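Local coordinates for protein SxtG (Microseira wollei, PDB 6U1R) that is an amidinotransferase of the saxitoxin biosynthetic pathway that probably passes the amidino group on through a covalent enzyme intermediate, at residues A[38-43]-A[103-108]; A[299-304]-A[316-321]; A[328-333]-A[350-355]; A[334-339]-A[355-360]. One frame throughout, in Å; residues are numbered along the deposited sequence.

Contact 1: A[38-43]-A[103-108]; sequences EEVIVG and EGVKVR
Glu39 OE1 is gripped by Lys106 NZ, by a water molecule and, from strand 370-375, by Arg374 NH1. The salt bridge from Lys106 NZ to Glu39 OE1 is weak at 3.3 Å, but the water donates to the same oxygen at 2.8 Å and weakly accepts from the ammonium. Lys106 is fully extended and lies beside Glu39, its CD also resting against OE1. The other oxygen, Glu39 OE2, takes a 2.9 Å salt bridge from Arg108 NH1. This donor arrives on the syn side, 27° out of the carboxylate plane, whereas the oxygen sits almost in the guanidinium plane. Arg108 folds back at chi2 (-57°) and chi3, and its CG and CD touch OE2 as well. Tyr170 adds a hydroxyl to OE2, and Glu169 binds Arg108 NH2.

Behind these charges strands 38-42 and 106-108 run parallel, joined by four backbone hydrogen bonds, among them Arg108 N to Val40 O at 2.9 Å. On the face of Val40 and Val107, Val40 CG1 meets Val107 CG2 at 3.9 Å. Val105 and Val42 pack beside them, Val105 CG1 3.7 Å from Val40 CG1 and Val42 CG2 3.6 Å from Val107 CG1. Helix 83-102, which precedes the second strand, covers this side with Leu100. One carboxylate thus serves Lys106, Arg108 and Arg374, a concentration of positive charge that would be expected to keep Glu39 ionised.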
loop_
_atom_site.group_PDB
_atom_site.type_symbol
_atom_site.label_atom_id
_atom_site.label_comp_id
_atom_site.label_asym_id
_atom_site.label_seq_id
_atom_site.Cartn_x
_atom_site.Cartn_y
_atom_site.Cartn_z
ATOM N N GLU A 38 -10.391 -16.939 18.099
ATOM C CA GLU A 38 -11.828 -16.834 17.837
ATOM C C GLU A 38 -12.171 -16.891 16.358
ATOM O O GLU A 38 -13.189 -17.476 15.985
ATOM C CB GLU A 38 -12.390 -15.532 18.432
ATOM C CG GLU A 38 -12.401 -15.526 19.969
ATOM C CD GLU A 38 -13.132 -14.340 20.593
ATOM O OE1 GLU A 38 -13.509 -13.387 19.879
ATOM O OE2 GLU A 38 -13.343 -14.378 21.826
ATOM N N GLU A 39 -11.343 -16.298 15.502
ATOM C CA GLU A 39 -11.641 -16.271 14.079
ATOM C C GLU A 39 -10.325 -16.288 13.318
ATOM O O GLU A 39 -9.372 -15.600 13.701
ATOM C CB GLU A 39 -12.485 -15.046 13.694
ATOM C CG GLU A 39 -12.802 -14.986 12.191
ATOM C CD GLU A 39 -13.970 -14.057 11.836
ATOM O OE1 GLU A 39 -14.827 -13.800 12.713
ATOM O OE2 GLU A 39 -14.037 -13.598 10.674
ATOM N N VAL A 40 -10.286 -17.096 12.256
ATOM C CA VAL A 40 -9.084 -17.296 11.455
ATOM C C VAL A 40 -9.467 -17.362 9.976
ATOM O O VAL A 40 -10.501 -17.941 9.618
ATOM C CB VAL A 40 -8.349 -18.583 11.923
ATOM C CG1 VAL A 40 -9.161 -19.855 11.572
ATOM C CG2 VAL A 40 -6.938 -18.651 11.372
ATOM N N ILE A 41 -8.663 -16.724 9.112
ATOM C CA ILE A 41 -8.740 -16.950 7.667
ATOM C C ILE A 41 -7.869 -18.156 7.354
ATOM O O ILE A 41 -6.726 -18.234 7.818
ATOM C CB ILE A 41 -8.269 -15.715 6.871
ATOM C CG1 ILE A 41 -9.098 -14.479 7.262
ATOM C CG2 ILE A 41 -8.326 -16.004 5.368
ATOM C CD1 ILE A 41 -8.677 -13.141 6.585
ATOM N N VAL A 42 -8.394 -19.101 6.582
ATOM C CA VAL A 42 -7.623 -20.268 6.158
ATOM C C VAL A 42 -7.433 -20.185 4.651
ATOM O O VAL A 42 -8.332 -19.744 3.927
ATOM C CB VAL A 42 -8.295 -21.587 6.591
ATOM C CG1 VAL A 42 -7.502 -22.782 6.148
ATOM C CG2 VAL A 42 -8.401 -21.637 8.116
ATOM N N GLY A 43 -6.258 -20.582 4.183
ATOM C CA GLY A 43 -5.928 -20.502 2.779
ATOM C C GLY A 43 -6.689 -21.512 1.917
ATOM O O GLY A 43 -7.487 -22.332 2.382
ATOM N N GLU A 103 -12.861 -27.298 17.686
ATOM C CA GLU A 103 -12.241 -26.619 18.813
ATOM C C GLU A 103 -12.811 -25.213 19.058
ATOM O O GLU A 103 -12.246 -24.473 19.872
ATOM C CB GLU A 103 -10.725 -26.561 18.598
ATOM C CG GLU A 103 -10.057 -27.924 18.570
ATOM C CD GLU A 103 -10.152 -28.656 19.899
ATOM O OE1 GLU A 103 -10.184 -27.984 20.953
ATOM O OE2 GLU A 103 -10.205 -29.907 19.879
ATOM N N GLY A 104 -13.913 -24.828 18.398
ATOM C CA GLY A 104 -14.581 -23.578 18.695
ATOM C C GLY A 104 -14.117 -22.356 17.924
ATOM O O GLY A 104 -14.488 -21.236 18.300
ATOM N N VAL A 105 -13.338 -22.524 16.858
ATOM C CA VAL A 105 -12.860 -21.403 16.048
ATOM C C VAL A 105 -13.780 -21.207 14.853
ATOM O O VAL A 105 -14.146 -22.171 14.168
ATOM C CB VAL A 105 -11.413 -21.630 15.573
ATOM C CG1 VAL A 105 -10.907 -20.413 14.779
ATOM C CG2 VAL A 105 -10.524 -21.932 16.763
ATOM N N LYS A 106 -14.092 -19.945 14.562
ATOM C CA LYS A 106 -14.788 -19.587 13.327
ATOM C C LYS A 106 -13.785 -19.496 12.182
ATOM O O LYS A 106 -12.789 -18.780 12.294
ATOM C CB LYS A 106 -15.508 -18.256 13.497
ATOM C CG LYS A 106 -16.260 -17.770 12.256
ATOM C CD LYS A 106 -17.002 -16.467 12.593
ATOM C CE LYS A 106 -17.566 -15.767 11.374
ATOM N NZ LYS A 106 -17.884 -14.340 11.691
ATOM N N VAL A 107 -14.056 -20.195 11.082
ATOM C CA VAL A 107 -13.123 -20.294 9.957
ATOM C C VAL A 107 -13.707 -19.561 8.758
ATOM O O VAL A 107 -14.855 -19.808 8.373
ATOM C CB VAL A 107 -12.821 -21.762 9.614
ATOM C CG1 VAL A 107 -12.019 -21.888 8.279
ATOM C CG2 VAL A 107 -12.048 -22.384 10.753
ATOM N N ARG A 108 -12.919 -18.660 8.172
ATOM C CA ARG A 108 -13.266 -18.000 6.920
ATOM C C ARG A 108 -12.416 -18.611 5.812
ATOM O O ARG A 108 -11.188 -18.456 5.807
ATOM C CB ARG A 108 -13.041 -16.488 7.005
ATOM C CG ARG A 108 -13.558 -15.803 8.247
ATOM C CD ARG A 108 -15.061 -16.001 8.478
ATOM N NE ARG A 108 -15.894 -15.348 7.462
ATOM C CZ ARG A 108 -16.255 -14.070 7.475
ATOM N NH1 ARG A 108 -15.864 -13.254 8.442
ATOM N NH2 ARG A 108 -17.003 -13.595 6.490
HETATM O O HOH W 1 -16.358 -11.544 12.285
#

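Contact 2: A[299-304]-A[316-321]; sequences LVAPYP and SEWAGL
A proline-rich bend after strand 297-300 receives the indole of Trp318, which stands on an ST turn: Ser316 OG accepts from Trp318 N at 3.0 Å. Trp318 CG stands anti to the carbonyl carbon (chi1 -67°), which starts the indole toward the bend. The edge of its six-membered ring is directed at the face of Tyr303 in an offset edge-to-face pair, with CH2 of Trp318 3.6 Å from CD2 of Tyr303. The centroids of the Tyr303 ring and the Trp318 six-membered ring are 5.3 Å apart, their planes at 66°. Pro304 instead lies over a face of the indole, its CD 4.1 Å from the six-membered ring centroid and 24° off the normal, a CH-pi contact. At the rim, near the ring plane, Trp318 CZ3 comes within 3.4 Å of Pro302 O. The CG of Pro304 packs on Glu317 O at 3.5 Å and on the CG of that glutamate.

Nearer the strand, Ala301 CB meets Leu321 CD1 at 3.7 Å. Ala301 and Leu321 both touch Leu278 of strand 276-279 and Met340 of helix 338-346. Phe283 gives Trp318 a second edge-to-face partner, Glu282 binds the Tyr303 hydroxyl, and Pro302 abuts Pro339 and Ala343 of helix 338-346.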
loop_
_atom_site.group_PDB
_atom_site.type_symbol
_atom_site.label_atom_id
_atom_site.label_comp_id
_atom_site.label_asym_id
_atom_site.label_seq_id
_atom_site.Cartn_x
_atom_site.Cartn_y
_atom_site.Cartn_z
ATOM N N LEU A 299 12.747 -23.088 24.247
ATOM C CA LEU A 299 12.403 -24.482 23.998
ATOM C C LEU A 299 13.061 -24.894 22.686
ATOM O O LEU A 299 12.621 -24.473 21.611
ATOM C CB LEU A 299 10.886 -24.659 23.935
ATOM C CG LEU A 299 10.086 -24.051 25.094
ATOM C CD1 LEU A 299 8.606 -24.304 24.864
ATOM C CD2 LEU A 299 10.522 -24.616 26.424
ATOM N N VAL A 300 14.120 -25.710 22.763
ATOM C CA VAL A 300 14.862 -26.089 21.559
ATOM C C VAL A 300 14.148 -27.256 20.882
ATOM O O VAL A 300 13.936 -28.316 21.486
ATOM C CB VAL A 300 16.323 -26.443 21.889
ATOM C CG1 VAL A 300 17.100 -26.807 20.605
ATOM C CG2 VAL A 300 17.025 -25.295 22.616
ATOM N N ALA A 301 13.769 -27.062 19.618
ATOM C CA ALA A 301 13.004 -28.067 18.909
ATOM C C ALA A 301 13.796 -29.370 18.807
ATOM O O ALA A 301 15.015 -29.342 18.595
ATOM C CB ALA A 301 12.650 -27.587 17.498
ATOM N N PRO A 302 13.136 -30.519 18.928
ATOM C CA PRO A 302 13.804 -31.788 18.632
ATOM C C PRO A 302 14.049 -31.933 17.143
ATOM O O PRO A 302 13.424 -31.267 16.318
ATOM C CB PRO A 302 12.805 -32.834 19.147
ATOM C CG PRO A 302 11.476 -32.190 18.909
ATOM C CD PRO A 302 11.701 -30.716 19.205
ATOM N N TYR A 303 15.009 -32.810 16.806
ATOM C CA TYR A 303 15.286 -33.166 15.416
ATOM C C TYR A 303 14.231 -34.147 14.903
ATOM O O TYR A 303 13.888 -35.106 15.612
ATOM C CB TYR A 303 16.694 -33.756 15.302
ATOM C CG TYR A 303 17.776 -32.709 15.459
ATOM C CD1 TYR A 303 18.166 -32.255 16.713
ATOM C CD2 TYR A 303 18.389 -32.154 14.351
ATOM C CE1 TYR A 303 19.145 -31.278 16.846
ATOM C CE2 TYR A 303 19.370 -31.190 14.484
ATOM C CZ TYR A 303 19.740 -30.759 15.721
ATOM O OH TYR A 303 20.711 -29.792 15.822
ATOM N N PRO A 304 13.687 -33.936 13.701
ATOM C CA PRO A 304 12.554 -34.755 13.249
ATOM C C PRO A 304 12.923 -36.172 12.846
ATOM O O PRO A 304 12.059 -37.059 12.920
ATOM C CB PRO A 304 12.017 -33.965 12.044
ATOM C CG PRO A 304 13.231 -33.246 11.536
ATOM C CD PRO A 304 13.981 -32.844 12.748
ATOM N N SER A 316 11.322 -28.330 3.620
ATOM C CA SER A 316 12.374 -28.299 4.626
ATOM C C SER A 316 11.996 -29.288 5.715
ATOM O O SER A 316 10.811 -29.462 6.028
ATOM C CB SER A 316 12.566 -26.901 5.232
ATOM O OG SER A 316 13.252 -26.953 6.489
ATOM N N GLU A 317 12.990 -29.965 6.267
ATOM C CA GLU A 317 12.675 -30.907 7.322
ATOM C C GLU A 317 12.204 -30.199 8.582
ATOM O O GLU A 317 11.658 -30.849 9.475
ATOM C CB GLU A 317 13.886 -31.801 7.596
ATOM C CG GLU A 317 14.912 -31.250 8.541
ATOM C CD GLU A 317 16.261 -31.920 8.362
ATOM O OE1 GLU A 317 17.011 -31.495 7.459
ATOM O OE2 GLU A 317 16.559 -32.877 9.115
ATOM N N TRP A 318 12.364 -28.882 8.667
ATOM C CA TRP A 318 11.968 -28.156 9.865
ATOM C C TRP A 318 10.527 -27.679 9.800
ATOM O O TRP A 318 10.119 -26.855 10.622
ATOM C CB TRP A 318 12.934 -26.994 10.120
ATOM C CG TRP A 318 14.280 -27.554 10.481
ATOM C CD1 TRP A 318 15.395 -27.582 9.696
ATOM C CD2 TRP A 318 14.625 -28.247 11.694
ATOM N NE1 TRP A 318 16.416 -28.218 10.352
ATOM C CE2 TRP A 318 15.967 -28.645 11.575
ATOM C CE3 TRP A 318 13.929 -28.563 12.872
ATOM C CZ2 TRP A 318 16.633 -29.328 12.587
ATOM C CZ3 TRP A 318 14.599 -29.247 13.885
ATOM C CH2 TRP A 318 15.936 -29.630 13.723
ATOM N N ALA A 319 9.739 -28.213 8.865
ATOM C CA ALA A 319 8.335 -27.837 8.771
ATOM C C ALA A 319 7.558 -28.107 10.057
ATOM O O ALA A 319 6.480 -27.524 10.246
ATOM C CB ALA A 319 7.668 -28.581 7.611
ATOM N N GLY A 320 8.066 -28.975 10.939
ATOM C CA GLY A 320 7.350 -29.321 12.155
ATOM C C GLY A 320 7.167 -28.167 13.119
ATOM O O GLY A 320 6.261 -28.222 13.966
ATOM N N LEU A 321 8.025 -27.136 13.038
ATOM C CA LEU A 321 7.899 -25.953 13.886
ATOM C C LEU A 321 6.746 -25.032 13.487
ATOM O O LEU A 321 6.395 -24.141 14.269
ATOM C CB LEU A 321 9.209 -25.143 13.882
ATOM C CG LEU A 321 10.319 -25.615 14.827
ATOM C CD1 LEU A 321 11.099 -26.766 14.230
ATOM C CD2 LEU A 321 11.243 -24.452 15.150
#

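Contact 3: A[328-333]-A[350-355]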
loop_
_atom_site.group_PDB
_atom_site.type_symbol
_atom_site.label_atom_id
_atom_site.label_comp_id
_atom_site.label_asym_id
_atom_site.label_seq_id
_atom_site.Cartn_x
_atom_site.Cartn_y
_atom_site.Cartn_z
ATOM N N GLU A 328 -3.048 -20.744 24.913
ATOM C CA GLU A 328 -1.709 -20.953 25.459
ATOM C C GLU A 328 -1.338 -22.426 25.619
ATOM O O GLU A 328 -0.164 -22.730 25.879
ATOM C CB GLU A 328 -1.587 -20.245 26.808
ATOM C CG GLU A 328 -1.755 -18.747 26.687
ATOM C CD GLU A 328 -1.532 -18.000 27.983
ATOM O OE1 GLU A 328 -1.059 -18.620 28.964
ATOM O OE2 GLU A 328 -1.817 -16.780 28.010
ATOM N N GLU A 329 -2.288 -23.341 25.458
ATOM C CA GLU A 329 -2.073 -24.760 25.718
ATOM C C GLU A 329 -2.266 -25.630 24.484
ATOM O O GLU A 329 -1.429 -26.495 24.204
ATOM C CB GLU A 329 -3.022 -25.199 26.851
ATOM C CG GLU A 329 -3.007 -26.678 27.154
ATOM C CD GLU A 329 -3.972 -27.064 28.285
ATOM O OE1 GLU A 329 -4.887 -26.269 28.592
ATOM O OE2 GLU A 329 -3.821 -28.167 28.859
ATOM N N ARG A 330 -3.366 -25.450 23.754
ATOM C CA ARG A 330 -3.704 -26.308 22.629
ATOM C C ARG A 330 -2.932 -25.880 21.386
ATOM O O ARG A 330 -2.959 -24.702 21.009
ATOM C CB ARG A 330 -5.204 -26.248 22.343
ATOM C CG ARG A 330 -6.103 -26.922 23.414
ATOM C CD ARG A 330 -7.590 -26.703 23.089
ATOM N NE ARG A 330 -7.963 -25.291 23.176
ATOM C CZ ARG A 330 -9.020 -24.725 22.583
ATOM N NH1 ARG A 330 -9.832 -25.434 21.816
ATOM N NH2 ARG A 330 -9.256 -23.425 22.747
ATOM N N VAL A 331 -2.262 -26.836 20.754
ATOM C CA VAL A 331 -1.374 -26.571 19.619
ATOM C C VAL A 331 -1.603 -27.625 18.540
ATOM O O VAL A 331 -1.568 -28.826 18.821
ATOM C CB VAL A 331 0.110 -26.541 20.063
ATOM C CG1 VAL A 331 0.500 -27.781 20.847
ATOM C CG2 VAL A 331 1.031 -26.344 18.861
ATOM N N ILE A 332 -1.851 -27.175 17.298
ATOM C CA ILE A 332 -2.006 -28.079 16.166
ATOM C C ILE A 332 -0.619 -28.364 15.606
ATOM O O ILE A 332 0.170 -27.435 15.358
ATOM C CB ILE A 332 -2.953 -27.491 15.102
ATOM C CG1 ILE A 332 -4.389 -27.421 15.669
ATOM C CG2 ILE A 332 -2.940 -28.333 13.828
ATOM C CD1 ILE A 332 -5.386 -26.752 14.788
ATOM N N VAL A 333 -0.322 -29.646 15.403
ATOM C CA VAL A 333 1.001 -30.111 14.999
ATOM C C VAL A 333 0.800 -31.314 14.088
ATOM O O VAL A 333 -0.208 -32.026 14.178
ATOM C CB VAL A 333 1.859 -30.430 16.248
ATOM C CG1 VAL A 333 1.098 -31.290 17.189
ATOM C CG2 VAL A 333 3.193 -31.078 15.893
ATOM N N LYS A 350 -0.788 -29.176 24.905
ATOM C CA LYS A 350 -1.751 -30.221 24.548
ATOM C C LYS A 350 -1.812 -30.314 23.027
ATOM O O LYS A 350 -2.577 -29.578 22.384
ATOM C CB LYS A 350 -3.138 -29.928 25.120
ATOM C CG LYS A 350 -3.216 -29.923 26.646
ATOM C CD LYS A 350 -2.745 -31.232 27.263
ATOM C CE LYS A 350 -2.925 -31.247 28.780
ATOM N NZ LYS A 350 -2.660 -32.608 29.339
ATOM N N PRO A 351 -1.025 -31.193 22.414
ATOM C CA PRO A 351 -1.010 -31.274 20.950
ATOM C C PRO A 351 -2.311 -31.843 20.405
ATOM O O PRO A 351 -2.904 -32.765 20.974
ATOM C CB PRO A 351 0.173 -32.204 20.649
ATOM C CG PRO A 351 0.951 -32.269 21.898
ATOM C CD PRO A 351 0.002 -32.054 23.019
ATOM N N ILE A 352 -2.766 -31.253 19.305
ATOM C CA ILE A 352 -3.873 -31.773 18.519
ATOM C C ILE A 352 -3.293 -32.110 17.156
ATOM O O ILE A 352 -2.800 -31.221 16.451
ATOM C CB ILE A 352 -5.024 -30.761 18.418
ATOM C CG1 ILE A 352 -5.512 -30.392 19.823
ATOM C CG2 ILE A 352 -6.149 -31.339 17.575
ATOM C CD1 ILE A 352 -6.305 -29.117 19.901
ATOM N N VAL A 353 -3.293 -33.387 16.815
ATOM C CA VAL A 353 -2.544 -33.878 15.669
ATOM C C VAL A 353 -3.406 -33.795 14.420
ATOM O O VAL A 353 -4.618 -34.016 14.464
ATOM C CB VAL A 353 -2.062 -35.319 15.930
ATOM C CG1 VAL A 353 -1.454 -35.885 14.699
ATOM C CG2 VAL A 353 -1.030 -35.324 17.066
ATOM N N CYS A 354 -2.764 -33.492 13.286
ATOM C CA CYS A 354 -3.448 -33.382 12.000
ATOM C C CYS A 354 -2.499 -33.786 10.874
ATOM O O CYS A 354 -1.351 -33.334 10.858
ATOM C CB CYS A 354 -3.948 -31.939 11.795
ATOM S SG CYS A 354 -4.958 -31.689 10.285
ATOM N N SER A 355 -2.970 -34.601 9.920
ATOM C CA SER A 355 -2.191 -34.910 8.722
ATOM C C SER A 355 -2.227 -33.719 7.768
ATOM O O SER A 355 -3.303 -33.188 7.463
ATOM C CB SER A 355 -2.730 -36.153 8.006
ATOM O OG SER A 355 -2.657 -37.300 8.835
#
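Ile352 and Arg330 lie side by side on one face of the parallel strand pair that belongs to the beta-alpha-beta unit 330-334, 338-346, 350-354. From its backbone outward, Ile352 first sets CB 4.0 Å from Val331 O and against CG1 of Ile332. Its CG1 stands anti to the carbonyl carbon (chi1 -58°), and the chain continues extended to CD1, which ends 3.9 Å from Arg330 CB and also touches Arg330 CG. Past this point Arg330 turns away to Glu103 and Asp327, while Ile99 of helix 83-102 packs on Ile352. The same face carries Ile332, whose CG2 approaches Cys354 CB at 4.3 Å and which is covered by Phe96 and Leu100 of that helix.

Five backbone hydrogen bonds join the strands. Ile352 N to Val331 O is the shortest at 2.7 Å; Lys350 N to Glu329 O follows at 2.8 Å and is nearly straight (173°). From strand 350-354 the donors are Lys350, Ile352 and Cys354; Pro351, with no N-H to give, falls between the first two without interrupting the pattern. The other face looks to helix 338-346: Val331 touches Leu344, and Val333 touches Ile341. There Val333 CG1, between the backbone N and the carbonyl carbon (chi1 49°), lies 3.7 Å from Pro351 CB.

Contact 4: A[334-339]-A[355-360]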
loop_
_atom_site.group_PDB
_atom_site.type_symbol
_atom_site.label_atom_id
_atom_site.label_comp_id
_atom_site.label_asym_id
_atom_site.label_seq_id
_atom_site.Cartn_x
_atom_site.Cartn_y
_atom_site.Cartn_z
ATOM N N GLU A 334 1.751 -31.522 13.181
ATOM C CA GLU A 334 1.570 -32.486 12.103
ATOM C C GLU A 334 1.874 -33.915 12.562
ATOM O O GLU A 334 2.827 -34.168 13.304
ATOM C CB GLU A 334 2.452 -32.110 10.915
ATOM C CG GLU A 334 1.909 -32.573 9.552
ATOM C CD GLU A 334 2.112 -34.065 9.282
ATOM O OE1 GLU A 334 3.158 -34.624 9.688
ATOM O OE2 GLU A 334 1.231 -34.682 8.633
ATOM N N LYS A 335 1.080 -34.855 12.042
ATOM C CA LYS A 335 1.024 -36.216 12.568
ATOM C C LYS A 335 2.359 -36.948 12.479
ATOM O O LYS A 335 2.685 -37.754 13.362
ATOM C CB LYS A 335 -0.070 -36.988 11.822
ATOM C CG LYS A 335 -0.159 -38.466 12.179
ATOM C CD LYS A 335 -1.547 -39.032 11.851
ATOM C CE LYS A 335 -1.658 -40.519 12.193
ATOM N NZ LYS A 335 -2.410 -41.284 11.145
ATOM N N LYS A 336 3.137 -36.719 11.423
ATOM C CA LYS A 336 4.402 -37.429 11.310
ATOM C C LYS A 336 5.514 -36.775 12.123
ATOM O O LYS A 336 6.617 -37.321 12.184
ATOM C CB LYS A 336 4.812 -37.555 9.838
ATOM C CG LYS A 336 3.885 -38.481 9.034
ATOM C CD LYS A 336 4.472 -38.825 7.680
ATOM C CE LYS A 336 3.401 -39.320 6.705
ATOM N NZ LYS A 336 3.108 -40.763 6.890
ATOM N N GLN A 337 5.249 -35.646 12.781
ATOM C CA GLN A 337 6.278 -34.969 13.565
ATOM C C GLN A 337 6.292 -35.514 14.992
ATOM O O GLN A 337 6.014 -34.817 15.959
ATOM C CB GLN A 337 6.042 -33.466 13.553
ATOM C CG GLN A 337 6.128 -32.887 12.175
ATOM C CD GLN A 337 7.549 -32.849 11.657
ATOM O OE1 GLN A 337 8.483 -32.535 12.409
ATOM N NE2 GLN A 337 7.726 -33.139 10.362
ATOM N N GLU A 338 6.588 -36.806 15.099
ATOM C CA GLU A 338 6.461 -37.463 16.395
ATOM C C GLU A 338 7.388 -36.871 17.441
ATOM O O GLU A 338 6.954 -36.734 18.598
ATOM C CB GLU A 338 6.687 -38.974 16.238
ATOM C CG GLU A 338 5.586 -39.666 15.439
ATOM C CD GLU A 338 5.889 -41.136 15.181
ATOM O OE1 GLU A 338 6.579 -41.761 16.013
ATOM O OE2 GLU A 338 5.452 -41.659 14.141
ATOM N N PRO A 339 8.635 -36.506 17.132
ATOM C CA PRO A 339 9.461 -35.847 18.154
ATOM C C PRO A 339 8.879 -34.526 18.634
ATOM O O PRO A 339 8.859 -34.263 19.850
ATOM C CB PRO A 339 10.814 -35.672 17.443
ATOM C CG PRO A 339 10.836 -36.799 16.420
ATOM C CD PRO A 339 9.416 -36.870 15.935
ATOM N N SER A 355 -2.970 -34.601 9.920
ATOM C CA SER A 355 -2.191 -34.910 8.722
ATOM C C SER A 355 -2.227 -33.719 7.768
ATOM O O SER A 355 -3.303 -33.188 7.463
ATOM C CB SER A 355 -2.730 -36.153 8.006
ATOM O OG SER A 355 -2.657 -37.300 8.835
ATOM N N PHE A 356 -1.051 -33.297 7.298
ATOM C CA PHE A 356 -0.955 -32.039 6.563
ATOM C C PHE A 356 0.268 -31.957 5.655
ATOM O O PHE A 356 0.534 -30.889 5.095
ATOM C CB PHE A 356 -0.957 -30.866 7.557
ATOM C CG PHE A 356 -1.610 -29.601 7.022
ATOM C CD1 PHE A 356 -2.926 -29.611 6.596
ATOM C CD2 PHE A 356 -0.913 -28.403 6.960
ATOM C CE1 PHE A 356 -3.542 -28.455 6.125
ATOM C CE2 PHE A 356 -1.517 -27.243 6.493
ATOM C CZ PHE A 356 -2.842 -27.278 6.065
ATOM N N GLU A 357 1.016 -33.059 5.475
ATOM C CA GLU A 357 2.187 -32.992 4.597
ATOM C C GLU A 357 1.832 -32.717 3.141
ATOM O O GLU A 357 2.704 -32.251 2.392
ATOM C CB GLU A 357 3.012 -34.275 4.657
ATOM C CG GLU A 357 3.679 -34.479 5.990
ATOM C CD GLU A 357 4.823 -35.462 5.925
ATOM O OE1 GLU A 357 4.777 -36.405 5.089
ATOM O OE2 GLU A 357 5.778 -35.276 6.711
ATOM N N SER A 358 0.579 -32.976 2.726
ATOM C CA SER A 358 0.157 -32.653 1.364
ATOM C C SER A 358 0.100 -31.158 1.119
ATOM O O SER A 358 0.029 -30.740 -0.040
ATOM C CB SER A 358 -1.222 -33.240 1.051
ATOM O OG SER A 358 -1.157 -34.661 1.016
ATOM N N TYR A 359 0.094 -30.356 2.178
ATOM C CA TYR A 359 0.137 -28.909 2.045
ATOM C C TYR A 359 1.548 -28.389 1.819
ATOM O O TYR A 359 1.711 -27.309 1.243
ATOM C CB TYR A 359 -0.464 -28.272 3.299
ATOM C CG TYR A 359 -1.230 -26.987 3.043
ATOM C CD1 TYR A 359 -2.569 -27.019 2.648
ATOM C CD2 TYR A 359 -0.635 -25.742 3.240
ATOM C CE1 TYR A 359 -3.289 -25.850 2.428
ATOM C CE2 TYR A 359 -1.351 -24.565 3.016
ATOM C CZ TYR A 359 -2.667 -24.624 2.608
ATOM O OH TYR A 359 -3.383 -23.468 2.400
ATOM N N TYR A 360 2.570 -29.141 2.233
ATOM C CA TYR A 360 3.937 -28.627 2.182
ATOM C C TYR A 360 4.383 -28.187 0.788
ATOM O O TYR A 360 5.156 -27.215 0.703
ATOM C CB TYR A 360 4.912 -29.682 2.716
ATOM C CG TYR A 360 4.798 -30.033 4.193
ATOM C CD1 TYR A 360 3.909 -29.387 5.046
ATOM C CD2 TYR A 360 5.602 -31.025 4.728
ATOM C CE1 TYR A 360 3.831 -29.736 6.388
ATOM C CE2 TYR A 360 5.533 -31.371 6.052
ATOM C CZ TYR A 360 4.652 -30.722 6.879
ATOM O OH TYR A 360 4.573 -31.058 8.202
HETATM O O HOH W 2 5.373 -33.633 8.828
#
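The type I turn from Glu334 to Gln337 comes up against the loop that follows strand 350-354, with the CA atoms of Lys335 and Ser355 5.2 Å apart. Glu334 links the two: bent at chi2 (-77°), it presents a carboxylate to both backbones. OE2 of Glu334 uses its anti lone pair for Phe356 N at 3.0 Å, while OE1 receives Lys336 N of its own turn at 2.7 Å from well above the carboxylate plane. Beside it, Tyr360 OH lies against Glu334 CG at 3.3 Å.

A single water ties four side chains together. It donates to Glu334 OE1 at 2.6 Å and to Glu357 OE2 at 2.7 Å, and accepts from Gln337 NE2 and Tyr360 OH. Lys336 crosses Glu357 at about a right angle, its CD packing on Glu357 OE1, and His306 NE2 bonds Glu357 OE2. Phe356 stacks on Phe366, and its side chain lies about 7 Å from that of Cys368, the predicted amidino-cysteine residue. Glu334 OE1 and Glu357 OE2 are 4.0 Å apart; the water's two donated bonds, with the backbone N-H groups on Glu334 and His306 on Glu357, probably soften the repulsion.

From the N terminus, contact 1 closes first, bringing strand 106-109 back beside strand 37-42 after an excursion that is largely helical. Contact 2 follows in series and shuts a short loop of 11 residues with neither helix nor strand. Contacts 3 and 4 then cross: their segments alternate along the chain, they share Ser355, and together they frame helix 338-346, one pairing the strands of its beta-alpha-beta unit and the other joining the connections beyond them. A backbone link from Cys354 to Lys335 connects them. Glu103 to Arg330 is a salt bridge between contacts 1 and 3. Gly320 packs on Gln337 between contacts 2 and 4, while Tyr359 of contact 4 reaches Gly43 of contact 1.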